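Side-chain contact in aldehyde dehydrogenase (Burkholderia thailandensis, PDB 5J6B), which probably oxidises aldehydes to carboxylic acids with NADP as cofactor: residues Glu272-Val277 with Ala303-Ala308. Numbering follows the deposited sequence.
Sequences EVLDYV and ADVYDA
Leu-274 reaches across from the start of helix 274-286 and sets its two methyl groups against Val-305 and Ala-308, in the first turns of helix 303-319. The side chains meet by apolar packing. CD1 of Leu-274 meets CB of Ala-308 at 3.6 Å, methyl against methyl, with the backbone carbonyl of Val-305 beside it. CD2 of Leu-274 lies 4.2 Å from CB of Val-305, a looser approach. CG of Leu-274 stands anti to the carbonyl carbon (chi1 -78°) and the chain then runs on extended through CD1 (chi2 -177°), which carries that methyl out to Ala-308 and leaves the other branch for Val-305. Residue types suit the spacing: 7.9 Å separates CA of Leu-274 from CA of Ala-308, a gap that a long, forked leucine spans when its partner is a short alanine. Val-305 and Ala-308 give the two methyls separate footholds on the side of the helix that faces Leu-274. Beta-branched and apolar, Val-305 fits a buried place where it touches both Leu-274 and Val-266 of strand 263-266. Leu-309 adds to the cover of Leu-274, so the small contact extends into a larger hydrophobic layer.

Polar interactions flank it. Asp-275, suited to the exposed flank, forms a salt bridge through OD1 with Lys-312, so charge pairing ties the same two helices together. Within the first helix, Val-273 occupies the N-cap position, and its O accepts a bond from N of Val-277 at 3.1 Å. Tyr-276 bonds through its hydroxyl to Arg-483 of the second subunit.

Strand 263-266, helix 274-286 and the adjacent parallel strand 298-302 form a beta-alpha-beta crossover, and helix 303-319 follows the second strand. The contact thus joins the crossover helix to the next, probably in the catalytic domain of the aldehyde dehydrogenase fold.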
loop_
_atom_site.group_PDB
_atom_site.type_symbol
_atom_site.label_atom_id
_atom_site.label_comp_id
_atom_site.label_asym_id
_atom_site.label_seq_id
_atom_site.Cartn_x
_atom_site.Cartn_y
_atom_site.Cartn_z
ATOM N N GLU A 272 30.202 -10.664 24.838
ATOM C CA GLU A 272 29.856 -9.635 25.813
ATOM C C GLU A 272 28.382 -9.668 26.216
ATOM O O GLU A 272 28.019 -9.075 27.236
ATOM C CB GLU A 272 30.218 -8.248 25.266
ATOM N N VAL A 273 27.523 -10.343 25.457
ATOM C CA VAL A 273 26.094 -10.352 25.760
ATOM C C VAL A 273 25.582 -11.766 26.045
ATOM O O VAL A 273 24.392 -12.032 25.905
ATOM C CB VAL A 273 25.285 -9.688 24.629
ATOM C CG1 VAL A 273 25.593 -8.189 24.546
ATOM C CG2 VAL A 273 25.557 -10.399 23.297
ATOM N N LEU A 274 26.468 -12.677 26.469
ATOM C CA LEU A 274 26.061 -14.071 26.623
ATOM C C LEU A 274 24.994 -14.251 27.704
ATOM O O LEU A 274 24.146 -15.142 27.588
ATOM C CB LEU A 274 27.280 -14.953 26.919
ATOM C CG LEU A 274 28.170 -15.308 25.724
ATOM C CD1 LEU A 274 29.290 -16.236 26.157
ATOM C CD2 LEU A 274 27.368 -15.947 24.586
ATOM N N ASP A 275 25.001 -13.430 28.754
ATOM C CA ASP A 275 23.970 -13.604 29.778
ATOM C C ASP A 275 22.582 -13.320 29.216
ATOM O O ASP A 275 21.609 -14.002 29.566
ATOM C CB ASP A 275 24.253 -12.714 30.988
ATOM C CG ASP A 275 25.322 -13.292 31.880
ATOM O OD1 ASP A 275 25.526 -14.522 31.845
ATOM O OD2 ASP A 275 25.958 -12.519 32.613
ATOM N N TYR A 276 22.470 -12.312 28.348
ATOM C CA TYR A 276 21.195 -12.045 27.689
ATOM C C TYR A 276 20.816 -13.186 26.748
ATOM O O TYR A 276 19.658 -13.624 26.724
ATOM C CB TYR A 276 21.252 -10.720 26.924
ATOM C CG TYR A 276 20.168 -10.634 25.867
ATOM C CD1 TYR A 276 18.863 -10.311 26.218
ATOM C CD2 TYR A 276 20.442 -10.916 24.526
ATOM C CE1 TYR A 276 17.855 -10.248 25.266
ATOM C CE2 TYR A 276 19.427 -10.862 23.557
ATOM C CZ TYR A 276 18.139 -10.533 23.941
ATOM O OH TYR A 276 17.127 -10.486 23.006
ATOM N N VAL A 277 21.777 -13.672 25.963
ATOM C CA VAL A 277 21.506 -14.776 25.044
ATOM C C VAL A 277 21.022 -16.006 25.807
ATOM O O VAL A 277 20.031 -16.642 25.425
ATOM C CB VAL A 277 22.764 -15.080 24.208
ATOM C CG1 VAL A 277 22.542 -16.311 23.317
ATOM C CG2 VAL A 277 23.135 -13.863 23.366
ATOM N N ALA A 303 31.977 -21.786 17.924
ATOM C CA ALA A 303 33.090 -22.301 18.718
ATOM C C ALA A 303 33.735 -21.227 19.586
ATOM O O ALA A 303 34.204 -21.524 20.687
ATOM C CB ALA A 303 34.137 -22.924 17.779
ATOM N N ASP A 304 33.762 -19.976 19.118
ATOM C CA ASP A 304 34.415 -18.911 19.877
ATOM C C ASP A 304 33.713 -18.611 21.200
ATOM O O ASP A 304 34.357 -18.132 22.140
ATOM C CB ASP A 304 34.483 -17.632 19.048
ATOM C CG ASP A 304 35.508 -17.707 17.941
ATOM O OD1 ASP A 304 36.202 -18.736 17.839
ATOM O OD2 ASP A 304 35.637 -16.717 17.197
ATOM N N VAL A 305 32.401 -18.833 21.285
ATOM C CA VAL A 305 31.650 -18.564 22.506
ATOM C C VAL A 305 31.110 -19.834 23.139
ATOM O O VAL A 305 30.433 -19.753 24.172
ATOM C CB VAL A 305 30.504 -17.564 22.265
ATOM C CG1 VAL A 305 31.038 -16.240 21.700
ATOM C CG2 VAL A 305 29.449 -18.169 21.334
ATOM N N TYR A 306 31.428 -21.004 22.575
ATOM C CA TYR A 306 30.722 -22.234 22.919
ATOM C C TYR A 306 30.913 -22.603 24.386
ATOM O O TYR A 306 29.941 -22.881 25.096
ATOM C CB TYR A 306 31.196 -23.377 22.022
ATOM C CG TYR A 306 30.407 -24.648 22.211
ATOM C CD1 TYR A 306 30.801 -25.608 23.144
ATOM C CD2 TYR A 306 29.261 -24.888 21.468
ATOM C CE1 TYR A 306 30.072 -26.773 23.321
ATOM C CE2 TYR A 306 28.526 -26.054 21.638
ATOM C CZ TYR A 306 28.933 -26.989 22.564
ATOM O OH TYR A 306 28.206 -28.153 22.725
ATOM N N ASP A 307 32.163 -22.629 24.851
ATOM C CA ASP A 307 32.429 -23.076 26.215
ATOM C C ASP A 307 31.781 -22.152 27.237
ATOM O O ASP A 307 31.205 -22.620 28.228
ATOM C CB ASP A 307 33.933 -23.167 26.465
ATOM C CG ASP A 307 34.600 -24.255 25.655
ATOM O OD1 ASP A 307 33.911 -25.197 25.203
ATOM O OD2 ASP A 307 35.831 -24.166 25.478
ATOM N N ALA A 308 31.859 -20.835 27.016
ATOM C CA ALA A 308 31.245 -19.905 27.962
ATOM C C ALA A 308 29.723 -20.016 27.932
ATOM O O ALA A 308 29.075 -20.032 28.986
ATOM C CB ALA A 308 31.710 -18.474 27.665
#